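Local atomic coordinates of mandelate racemase/muconate lactonizing enzyme family protein (Roseovarius nubinhibens ISM, PDB entry 3U4F), a protein that binds magnesium in an enolase-superfamily TIM barrel and may act as a racemase or hydro-lyase, as relatives do. Residues F38-S43 with R48-V53; G132-Y137 with F317-L322; A151-R156 with S335-D340; A165-A170 with H229-C234. One frame throughout, in Å; residues are numbered along the deposited sequence.

Interaction 1: F38-S43 with R48-V53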
# COMPACT_ATOMS: atom_id res chain seq x y z
N PHE A 38 -17.89 -10.74 -3.61
CA PHE A 38 -18.07 -10.76 -5.05
C PHE A 38 -18.66 -9.46 -5.55
O PHE A 38 -19.31 -8.74 -4.79
CB PHE A 38 -18.96 -11.95 -5.46
CG PHE A 38 -18.43 -13.27 -4.93
CD1 PHE A 38 -17.34 -13.89 -5.54
CD2 PHE A 38 -19.02 -13.86 -3.79
CE1 PHE A 38 -16.84 -15.12 -5.01
CE2 PHE A 38 -18.53 -15.07 -3.27
CZ PHE A 38 -17.43 -15.69 -3.88
N VAL A 39 -18.38 -9.15 -6.82
CA VAL A 39 -18.73 -7.90 -7.44
C VAL A 39 -19.58 -8.19 -8.64
O VAL A 39 -19.23 -9.06 -9.47
CB VAL A 39 -17.48 -7.12 -7.92
CG1 VAL A 39 -17.85 -5.78 -8.56
CG2 VAL A 39 -16.53 -6.92 -6.76
N ARG A 40 -20.70 -7.49 -8.74
CA ARG A 40 -21.50 -7.57 -9.96
C ARG A 40 -21.50 -6.22 -10.60
O ARG A 40 -21.84 -5.23 -9.94
CB ARG A 40 -22.95 -8.03 -9.70
CG ARG A 40 -23.74 -8.12 -11.06
CD ARG A 40 -25.13 -8.79 -10.93
NE ARG A 40 -25.97 -8.07 -9.96
CZ ARG A 40 -27.08 -8.56 -9.40
NH1 ARG A 40 -27.53 -9.77 -9.71
NH2 ARG A 40 -27.76 -7.83 -8.53
N VAL A 41 -21.15 -6.16 -11.88
CA VAL A 41 -21.16 -4.90 -12.62
C VAL A 41 -22.27 -4.92 -13.66
O VAL A 41 -22.58 -5.97 -14.21
CB VAL A 41 -19.82 -4.53 -13.30
CG1 VAL A 41 -18.71 -4.27 -12.25
CG2 VAL A 41 -19.38 -5.60 -14.37
N THR A 42 -22.85 -3.75 -13.92
CA THR A 42 -23.95 -3.61 -14.90
C THR A 42 -23.60 -2.52 -15.88
O THR A 42 -23.26 -1.42 -15.47
CB THR A 42 -25.29 -3.24 -14.23
OG1 THR A 42 -25.57 -4.15 -13.17
CG2 THR A 42 -26.47 -3.25 -15.24
N SER A 43 -23.66 -2.82 -17.18
CA SER A 43 -23.40 -1.82 -18.19
C SER A 43 -24.70 -1.12 -18.55
O SER A 43 -25.80 -1.56 -18.17
CB SER A 43 -22.74 -2.45 -19.43
OG SER A 43 -23.61 -3.42 -19.98
N ARG A 48 -24.56 -7.80 -17.46
CA ARG A 48 -23.91 -7.90 -16.15
C ARG A 48 -22.80 -8.93 -16.14
O ARG A 48 -22.79 -9.86 -16.96
CB ARG A 48 -24.94 -8.20 -15.05
CG ARG A 48 -26.06 -7.12 -15.01
CD ARG A 48 -26.99 -7.27 -13.83
NE ARG A 48 -27.70 -8.53 -13.91
CZ ARG A 48 -28.77 -8.83 -13.17
NH1 ARG A 48 -29.23 -7.94 -12.30
NH2 ARG A 48 -29.37 -10.01 -13.32
N GLY A 49 -21.86 -8.76 -15.22
CA GLY A 49 -20.72 -9.67 -15.07
C GLY A 49 -20.42 -9.77 -13.59
O GLY A 49 -20.70 -8.82 -12.84
N TRP A 50 -19.86 -10.90 -13.19
CA TRP A 50 -19.48 -11.21 -11.81
C TRP A 50 -17.97 -11.38 -11.68
O TRP A 50 -17.34 -12.05 -12.51
CB TRP A 50 -20.14 -12.55 -11.42
CG TRP A 50 -21.62 -12.41 -11.08
CD1 TRP A 50 -22.70 -12.52 -11.93
CD2 TRP A 50 -22.15 -12.07 -9.79
NE1 TRP A 50 -23.89 -12.30 -11.21
CE2 TRP A 50 -23.57 -12.02 -9.91
CE3 TRP A 50 -21.56 -11.81 -8.54
CZ2 TRP A 50 -24.40 -11.72 -8.81
CZ3 TRP A 50 -22.37 -11.53 -7.45
CH2 TRP A 50 -23.78 -11.50 -7.58
N GLY A 51 -17.39 -10.78 -10.64
CA GLY A 51 -15.96 -10.89 -10.32
C GLY A 51 -15.80 -11.06 -8.81
O GLY A 51 -16.80 -11.28 -8.09
N GLN A 52 -14.57 -10.97 -8.34
CA GLN A 52 -14.29 -11.15 -6.91
C GLN A 52 -13.18 -10.22 -6.52
O GLN A 52 -12.21 -10.05 -7.27
CB GLN A 52 -13.92 -12.61 -6.61
CG GLN A 52 -13.79 -12.95 -5.12
CD GLN A 52 -12.97 -14.22 -4.93
OE1 GLN A 52 -13.45 -15.31 -5.22
NE2 GLN A 52 -11.73 -14.06 -4.49
N VAL A 53 -13.34 -9.55 -5.38
CA VAL A 53 -12.20 -8.87 -4.77
C VAL A 53 -11.26 -9.90 -4.13
O VAL A 53 -11.63 -11.06 -3.89
CB VAL A 53 -12.66 -7.81 -3.72
CG1 VAL A 53 -13.53 -6.71 -4.38
CG2 VAL A 53 -13.39 -8.49 -2.54
O HOH W 1 -26.64 -11.68 -12.21
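R40 and R48 lay their guanidinium groups flat on one another, centres 4.1 Å apart and planes only 4° from parallel. Each chain turns a corner at its third torsion (58° in R40, -63° in R48), which swings both flat ends into the stack. Facing each other this way keeps the N-H edge of R40 available: its NE pairs with E29, and its NH1 lies 3.3 Å from a water that also accepts from W50 NE1. The stem of R40 is used too. Its CB stands directly over the six-membered ring of W50, 3.9 Å from the centroid, as a CH-pi contact, while F38 CB meets the rim of that ring at W50 CZ3 (4.0 Å).

Beneath these side chains runs an antiparallel hairpin of the N-terminal domain. V39 N bonds G51 O at 2.9 Å and G51 N returns to V39 O at 2.8 Å; V41 and G49 pair in the same two-way fashion. On the other face, V39 and V41 pack on helix 98-119, beta-branched residues suiting a strand pressed against a helix, with glycines beside them across the hairpin. The chemistry is thus two-sided: the valine face is apolar and buried, while the other is buried at F38 and Q52 but opens to solvent toward R40 and R48, whose like charges are probably offset by E29 and water.

Interaction 2: G132-Y137 with F317-L322; sequences GTIRAY and FTMHLL
I134 makes a small, mostly apolar van der Waals contact with M319 and L322, fastening the first strand of the barrel, 132-139, to the helix 313-322 on its outside. The contact is buried yet modest, 153 Å² over both sides, and one isoleucine supplies nearly the whole strand share of it. Its side chain is forked, and each branch takes a different helix residue. CG2, anti to the backbone N, reaches L322 CD1 at 3.8 Å, the two side chains crossing nearly at a right angle. The other branch, CG1 with its terminal methyl, runs on toward M319: I134 CD1 sits 3.9 Å from M319 CB and 3.8 Å from the carbonyl oxygen M319 O. A second torsion of 96°, well off the usual staggered values, carries CD1 there.

M319 and L322 lie three residues apart on the helix, so both come to the same side of it, and the beta-branched I134 fits against the pair. M319, modelled as selenomethionine, meets the strand through the base of its chain, and its side chain also touches V363 and L332. Nearby, R323 adds a polar tie by donating from NH1 to T133 O. Strand 132-139 pairs in parallel with 165-169 and with 332-335, closing the barrel, and also antiparallel with 360-363. An apolar strand residue turned outward onto a surrounding helix is what is expected of a TIM barrel, here the modified (beta/alpha)7-beta barrel of the enolase superfamily.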
# COMPACT_ATOMS: atom_id res chain seq x y z
N GLY A 132 -9.21 -25.45 -22.06
CA GLY A 132 -8.35 -26.64 -22.01
C GLY A 132 -7.76 -26.85 -20.64
O GLY A 132 -8.18 -26.23 -19.68
N THR A 133 -6.78 -27.74 -20.53
CA THR A 133 -6.29 -28.15 -19.23
C THR A 133 -5.03 -27.38 -18.84
O THR A 133 -4.35 -26.79 -19.70
CB THR A 133 -5.91 -29.64 -19.24
OG1 THR A 133 -4.98 -29.83 -20.30
CG2 THR A 133 -7.16 -30.53 -19.50
N ILE A 134 -4.73 -27.42 -17.54
CA ILE A 134 -3.55 -26.78 -16.94
C ILE A 134 -3.02 -27.73 -15.89
O ILE A 134 -3.75 -28.17 -14.97
CB ILE A 134 -3.92 -25.44 -16.20
CG1 ILE A 134 -4.66 -24.48 -17.10
CG2 ILE A 134 -2.64 -24.71 -15.73
CD1 ILE A 134 -6.15 -24.54 -16.96
N ARG A 135 -1.72 -28.01 -15.97
CA ARG A 135 -1.05 -28.80 -14.96
C ARG A 135 -1.17 -28.10 -13.63
O ARG A 135 -0.94 -26.89 -13.57
CB ARG A 135 0.44 -28.92 -15.29
CG ARG A 135 1.21 -29.81 -14.30
CD ARG A 135 2.66 -29.90 -14.74
NE ARG A 135 3.45 -30.73 -13.83
CZ ARG A 135 4.79 -30.71 -13.78
NH1 ARG A 135 5.47 -29.88 -14.55
NH2 ARG A 135 5.43 -31.50 -12.93
N ALA A 136 -1.49 -28.84 -12.57
CA ALA A 136 -1.59 -28.20 -11.25
C ALA A 136 -0.50 -28.73 -10.32
O ALA A 136 -0.09 -29.89 -10.44
CB ALA A 136 -2.94 -28.46 -10.64
N TYR A 137 -0.02 -27.89 -9.40
CA TYR A 137 0.76 -28.43 -8.29
C TYR A 137 -0.03 -28.36 -6.99
O TYR A 137 -0.73 -27.38 -6.73
CB TYR A 137 2.14 -27.76 -8.18
CG TYR A 137 2.22 -26.31 -7.69
CD1 TYR A 137 2.34 -26.02 -6.33
CD2 TYR A 137 2.30 -25.25 -8.60
CE1 TYR A 137 2.47 -24.68 -5.88
CE2 TYR A 137 2.44 -23.93 -8.19
CZ TYR A 137 2.54 -23.65 -6.82
OH TYR A 137 2.69 -22.34 -6.39
N PHE A 317 -9.50 -17.78 -11.95
CA PHE A 317 -9.00 -16.65 -12.74
C PHE A 317 -7.60 -16.96 -13.26
O PHE A 317 -7.27 -16.63 -14.41
CB PHE A 317 -8.93 -15.36 -11.91
CG PHE A 317 -10.27 -14.85 -11.39
CD1 PHE A 317 -11.48 -15.18 -11.99
CD2 PHE A 317 -10.30 -14.00 -10.28
CE1 PHE A 317 -12.73 -14.68 -11.48
CE2 PHE A 317 -11.53 -13.48 -9.78
CZ PHE A 317 -12.73 -13.80 -10.39
N THR A 318 -6.79 -17.58 -12.42
CA THR A 318 -5.42 -17.95 -12.79
C THR A 318 -5.41 -19.04 -13.88
O THR A 318 -4.60 -18.99 -14.82
CB THR A 318 -4.66 -18.45 -11.56
OG1 THR A 318 -4.70 -17.43 -10.53
CG2 THR A 318 -3.22 -18.75 -11.92
N MSE A 319 -6.33 -20.01 -13.76
CA MSE A 319 -6.50 -21.03 -14.81
C MSE A 319 -6.77 -20.40 -16.15
O MSE A 319 -6.11 -20.73 -17.13
CB MSE A 319 -7.62 -21.99 -14.42
CG MSE A 319 -7.26 -22.92 -13.29
SE MSE A 319 -8.83 -23.71 -12.43
CE MSE A 319 -9.77 -24.52 -14.00
N HIS A 320 -7.74 -19.48 -16.23
CA HIS A 320 -7.97 -18.75 -17.50
C HIS A 320 -6.74 -17.98 -17.98
O HIS A 320 -6.42 -17.98 -19.16
CB HIS A 320 -9.14 -17.76 -17.38
CG HIS A 320 -10.50 -18.40 -17.44
ND1 HIS A 320 -11.04 -19.09 -16.39
CD2 HIS A 320 -11.44 -18.37 -18.40
CE1 HIS A 320 -12.27 -19.49 -16.70
NE2 HIS A 320 -12.54 -19.05 -17.92
N LEU A 321 -6.05 -17.28 -17.09
CA LEU A 321 -4.82 -16.57 -17.48
C LEU A 321 -3.71 -17.51 -18.04
O LEU A 321 -3.07 -17.21 -19.07
CB LEU A 321 -4.28 -15.77 -16.29
CG LEU A 321 -3.08 -14.87 -16.64
CD1 LEU A 321 -3.61 -13.50 -17.02
CD2 LEU A 321 -2.10 -14.75 -15.48
N LEU A 322 -3.48 -18.62 -17.37
CA LEU A 322 -2.48 -19.61 -17.81
C LEU A 322 -2.84 -20.26 -19.15
O LEU A 322 -1.94 -20.75 -19.85
CB LEU A 322 -2.28 -20.69 -16.74
CG LEU A 322 -1.53 -20.27 -15.46
CD1 LEU A 322 -1.55 -21.36 -14.38
CD2 LEU A 322 -0.06 -19.86 -15.79

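Interaction 3: A151-R156 with S335-D340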
# COMPACT_ATOMS: atom_id res chain seq x y z
N ALA A 151 4.59 -35.54 3.76
CA ALA A 151 4.82 -36.57 2.74
C ALA A 151 3.61 -37.49 2.60
O ALA A 151 3.21 -37.84 1.49
CB ALA A 151 6.09 -37.40 3.06
N GLU A 152 3.04 -37.92 3.73
CA GLU A 152 1.99 -38.94 3.68
C GLU A 152 0.73 -38.43 3.00
O GLU A 152 0.14 -39.13 2.18
CB GLU A 152 1.68 -39.52 5.06
CG GLU A 152 2.77 -40.48 5.62
CD GLU A 152 3.20 -41.56 4.61
OE1 GLU A 152 2.33 -42.31 4.11
OE2 GLU A 152 4.41 -41.65 4.30
N ARG A 153 0.31 -37.20 3.33
CA ARG A 153 -0.85 -36.61 2.65
C ARG A 153 -0.60 -36.31 1.16
O ARG A 153 -1.51 -36.48 0.34
CB ARG A 153 -1.41 -35.39 3.39
CG ARG A 153 -0.55 -34.11 3.35
CD ARG A 153 -1.49 -32.90 3.59
NE ARG A 153 -0.76 -31.63 3.75
CZ ARG A 153 -1.34 -30.47 4.07
NH1 ARG A 153 -2.66 -30.37 4.24
NH2 ARG A 153 -0.58 -29.40 4.20
N MSE A 154 0.62 -35.90 0.80
CA MSE A 154 0.92 -35.69 -0.63
C MSE A 154 0.81 -37.01 -1.40
O MSE A 154 0.30 -37.01 -2.52
CB MSE A 154 2.29 -35.05 -0.87
CG MSE A 154 2.42 -33.62 -0.37
SE MSE A 154 0.97 -32.41 -0.95
CE MSE A 154 1.84 -30.73 -0.47
N LYS A 155 1.29 -38.11 -0.82
CA LYS A 155 1.08 -39.43 -1.46
C LYS A 155 -0.41 -39.75 -1.63
O LYS A 155 -0.82 -40.21 -2.69
CB LYS A 155 1.80 -40.56 -0.71
CG LYS A 155 3.31 -40.45 -0.80
CD LYS A 155 4.03 -41.67 -0.26
CE LYS A 155 4.21 -41.55 1.22
NZ LYS A 155 5.25 -42.48 1.77
N ARG A 156 -1.23 -39.51 -0.60
CA ARG A 156 -2.68 -39.72 -0.75
C ARG A 156 -3.25 -38.90 -1.90
O ARG A 156 -4.03 -39.39 -2.73
CB ARG A 156 -3.43 -39.37 0.52
CG ARG A 156 -2.88 -40.00 1.80
CD ARG A 156 -2.97 -41.53 1.79
NE ARG A 156 -1.75 -42.14 2.34
CZ ARG A 156 -1.48 -42.25 3.65
NH1 ARG A 156 -2.33 -41.80 4.56
NH2 ARG A 156 -0.34 -42.82 4.03
N SER A 335 -4.27 -25.12 -3.93
CA SER A 335 -4.28 -25.41 -2.49
C SER A 335 -4.95 -26.75 -2.17
O SER A 335 -6.10 -27.01 -2.58
CB SER A 335 -5.00 -24.32 -1.68
OG SER A 335 -5.02 -24.72 -0.31
N ILE A 336 -4.24 -27.60 -1.43
CA ILE A 336 -4.78 -28.88 -1.03
C ILE A 336 -5.29 -28.92 0.43
O ILE A 336 -5.58 -29.99 0.96
CB ILE A 336 -3.83 -30.07 -1.38
CG1 ILE A 336 -2.38 -29.84 -0.90
CG2 ILE A 336 -3.90 -30.35 -2.90
CD1 ILE A 336 -2.21 -29.81 0.63
N GLU A 337 -5.44 -27.76 1.06
CA GLU A 337 -5.91 -27.74 2.45
C GLU A 337 -7.40 -28.08 2.51
O GLU A 337 -8.14 -27.74 1.60
CB GLU A 337 -5.60 -26.40 3.10
CG GLU A 337 -4.09 -26.03 3.12
CD GLU A 337 -3.20 -27.04 3.85
OE1 GLU A 337 -3.74 -27.83 4.63
OE2 GLU A 337 -1.96 -27.01 3.66
N GLY A 338 -7.84 -28.78 3.56
CA GLY A 338 -9.27 -29.11 3.71
C GLY A 338 -10.09 -28.02 4.39
O GLY A 338 -9.68 -26.86 4.45
N GLU A 339 -11.28 -28.38 4.90
CA GLU A 339 -12.18 -27.41 5.57
C GLU A 339 -11.77 -27.06 6.98
O GLU A 339 -12.20 -26.02 7.49
CB GLU A 339 -13.63 -27.89 5.61
CG GLU A 339 -14.34 -27.83 4.28
CD GLU A 339 -13.91 -28.95 3.34
OE1 GLU A 339 -12.99 -29.73 3.69
OE2 GLU A 339 -14.51 -29.04 2.24
N ASP A 340 -10.96 -27.89 7.63
CA ASP A 340 -10.32 -27.44 8.87
C ASP A 340 -9.85 -26.00 8.61
O ASP A 340 -10.08 -25.08 9.41
CB ASP A 340 -9.13 -28.35 9.32
CG ASP A 340 -7.90 -28.32 8.35
OD1 ASP A 340 -8.08 -28.65 7.14
OD2 ASP A 340 -6.76 -27.98 8.78
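R153 and E337 meet end-on, tying the first helix of the TIM barrel, 147-161, to the loop that leaves its last parallel strand, 332-335. The two side chains cross at about a right angle, and the arginine offers both terminal nitrogens, one to each carboxylate oxygen. The grip is nevertheless not coplanar, since the guanidinium and carboxylate planes stand 52° apart. R153 NH1 holds E337 OE1 at 2.8 Å with a nearly straight bond (171°), OE1 lying in the plane of the guanidinium but being approached from above the plane of the carboxylate. R153 NH2 bonds E337 OE2 at 2.8 Å from the syn side, with a more bent N-H direction of 142° and OE2 tilted from the guanidinium plane.

An arginine suits the site because it is long enough to span from helix to loop while offering two terminal donors. From CG to NE its chain is extended. E337, by contrast, is folded at its second torsion, which turns its carboxylate back toward the helix although its first bond leads away. Second partners steady the pair: E150 takes R153 NE, and E337 OE2 also accepts from the backbone N of M141, a residue lining the guanidine pocket. The E337 side chain itself lies about 9 Å from the bound guanidine.

Apolar cover comes from I336, beside E337 in the chain. M154, the next residue along the helix, touches it through SE, 4.2 Å from I336 CG1. The isoleucine's other contact is its terminal methyl, CD1, set over the centre of the R153 guanidinium face, 3.6 Å from R153 CZ.

Interaction 4: A165-A170 with H229-C234. With MG (magnesium ion), chain E; GAI (guanidine), chain F.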
# COMPACT_ATOMS: atom_id res chain seq x y z
N ALA A 165 3.39 -32.71 -9.08
CA ALA A 165 4.14 -31.56 -8.56
C ALA A 165 3.56 -31.15 -7.21
O ALA A 165 2.34 -31.18 -7.02
CB ALA A 165 4.04 -30.39 -9.54
N PHE A 166 4.43 -30.77 -6.28
CA PHE A 166 4.04 -30.61 -4.87
C PHE A 166 4.87 -29.49 -4.24
O PHE A 166 6.09 -29.48 -4.39
CB PHE A 166 4.27 -31.90 -4.07
CG PHE A 166 3.66 -33.14 -4.69
CD1 PHE A 166 2.40 -33.57 -4.31
CD2 PHE A 166 4.35 -33.84 -5.67
CE1 PHE A 166 1.83 -34.70 -4.90
CE2 PHE A 166 3.79 -34.95 -6.29
CZ PHE A 166 2.52 -35.38 -5.90
N LYS A 167 4.21 -28.57 -3.54
CA LYS A 167 4.95 -27.49 -2.87
C LYS A 167 4.76 -27.56 -1.36
O LYS A 167 3.62 -27.68 -0.87
CB LYS A 167 4.55 -26.10 -3.42
CG LYS A 167 5.40 -24.96 -2.85
CD LYS A 167 5.19 -23.64 -3.58
CE LYS A 167 4.01 -22.89 -3.00
NZ LYS A 167 3.83 -21.65 -3.79
N VAL A 168 5.87 -27.47 -0.62
CA VAL A 168 5.84 -27.45 0.84
C VAL A 168 6.52 -26.17 1.35
O VAL A 168 6.98 -25.36 0.55
CB VAL A 168 6.51 -28.74 1.44
CG1 VAL A 168 5.81 -29.96 0.92
CG2 VAL A 168 7.96 -28.76 1.10
N ARG A 169 6.56 -25.97 2.66
CA ARG A 169 7.06 -24.73 3.23
C ARG A 169 8.44 -24.93 3.87
O ARG A 169 8.68 -25.96 4.48
CB ARG A 169 6.09 -24.24 4.29
CG ARG A 169 4.66 -24.05 3.77
CD ARG A 169 4.57 -22.80 2.86
NE ARG A 169 3.47 -22.94 1.89
CZ ARG A 169 3.11 -21.99 1.04
NH1 ARG A 169 3.70 -20.80 1.10
NH2 ARG A 169 2.17 -22.24 0.13
N ALA A 170 9.29 -23.92 3.75
CA ALA A 170 10.58 -23.84 4.46
C ALA A 170 10.55 -22.70 5.48
O ALA A 170 9.80 -21.74 5.33
CB ALA A 170 11.69 -23.57 3.48
N HIS A 229 12.11 -25.32 -7.74
CA HIS A 229 11.38 -24.05 -7.56
C HIS A 229 11.60 -23.63 -6.10
O HIS A 229 11.23 -24.37 -5.18
CB HIS A 229 9.90 -24.33 -7.89
CG HIS A 229 8.94 -23.22 -7.58
ND1 HIS A 229 8.17 -22.63 -8.56
CD2 HIS A 229 8.59 -22.63 -6.41
CE1 HIS A 229 7.38 -21.71 -8.01
NE2 HIS A 229 7.62 -21.70 -6.70
N PHE A 230 12.19 -22.47 -5.90
CA PHE A 230 12.53 -21.95 -4.56
C PHE A 230 11.91 -20.55 -4.47
O PHE A 230 12.43 -19.57 -5.04
CB PHE A 230 14.06 -21.90 -4.45
CG PHE A 230 14.60 -21.47 -3.11
CD1 PHE A 230 13.81 -21.47 -1.97
CD2 PHE A 230 15.94 -21.15 -3.00
CE1 PHE A 230 14.35 -21.11 -0.72
CE2 PHE A 230 16.50 -20.78 -1.74
CZ PHE A 230 15.71 -20.77 -0.63
N GLU A 231 10.78 -20.48 -3.77
CA GLU A 231 9.96 -19.29 -3.78
C GLU A 231 10.21 -18.40 -2.56
O GLU A 231 10.32 -18.89 -1.45
CB GLU A 231 8.50 -19.73 -3.84
CG GLU A 231 7.49 -18.59 -3.80
CD GLU A 231 6.13 -19.05 -4.26
OE1 GLU A 231 6.05 -20.14 -4.91
OE2 GLU A 231 5.14 -18.31 -4.00
N GLU A 232 10.30 -17.10 -2.82
CA GLU A 232 10.38 -16.03 -1.83
C GLU A 232 11.43 -16.33 -0.76
O GLU A 232 11.11 -16.38 0.41
CB GLU A 232 8.97 -15.75 -1.23
CG GLU A 232 8.83 -14.39 -0.54
CD GLU A 232 7.38 -14.10 -0.15
OE1 GLU A 232 6.53 -14.25 -1.05
OE2 GLU A 232 7.12 -13.72 1.03
N PRO A 233 12.68 -16.57 -1.17
CA PRO A 233 13.71 -16.99 -0.18
C PRO A 233 13.95 -15.93 0.88
O PRO A 233 14.21 -16.26 2.05
CB PRO A 233 14.99 -17.14 -1.04
CG PRO A 233 14.72 -16.36 -2.33
CD PRO A 233 13.21 -16.57 -2.55
N CYS A 234 13.89 -14.67 0.46
CA CYS A 234 14.21 -13.51 1.29
C CYS A 234 13.01 -12.57 1.41
O CYS A 234 12.12 -12.56 0.56
CB CYS A 234 15.34 -12.73 0.62
SG CYS A 234 16.89 -13.69 0.40
MG MG E . 4.31 -17.99 -2.12
C GAI F . 2.15 -19.30 -1.63
N1 GAI F . 1.10 -20.04 -1.42
N2 GAI F . 2.72 -18.45 -0.70
N3 GAI F . 2.74 -19.30 -2.84
O HOH W 2 5.65 -16.95 -1.07
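K167 and E231 form a salt bridge inside the barrel mouth, K167 NZ standing 2.9 Å from E231 OE1. The ammonium comes from above the carboxylate plane, and the two side chains cross at about a right angle. The same oxygen accepts a second, nearly straight bond from H229 NE2 (2.8 Å, 170°), which arrives on its anti side, and Q278 adds a further donor. Several donors on OE1 should fix the rotation of the carboxylate, turning OE2 toward the metal.

Metal bonds follow: E231 OE2 lies 2.1 Å from magnesium, whose other ligands are D205, E257, a water 2.0 Å from the ion, and guanidine N2 and N3. Carboxylates at the ends of the third, fourth and fifth barrel strands are the hallmark of the enolase superfamily metal site. Strand 165-169 supplies K167-V168-R169 at the place where many relatives carry a K-x-K motif.

Ligand contacts complete the group. K167 NZ approaches guanidine N3 at 2.8 Å, its chain leaving anti to the backbone N (-174°) and bending farther out. R169 NH2 comes within 2.9 Å of guanidine N1, the ligand meeting the edge of the arginine's flat group.

Interaction 1 closes first along the chain, within the N-terminal domain, and its centre is about 34 Å from that of interaction 4, beyond the middle of the chain. It nevertheless touches interaction 2, where Q52 N packs 3.9 Å from F317 CZ, so the domain leans on the barrel. Interactions 2 and 3 alternate along the sequence, and interaction 4 is nested inside both loops. Strands 132-139 and 165-169 are sheet neighbours, joined by helix 147-161; Y137 OH lies 2.9 Å from K167 NZ, and M154 CE packs against K167 O at 3.6 Å. Interaction 4 contributes E231 to the magnesium site; interaction 3 lies beside it, and interaction 2 farther along the same barrel.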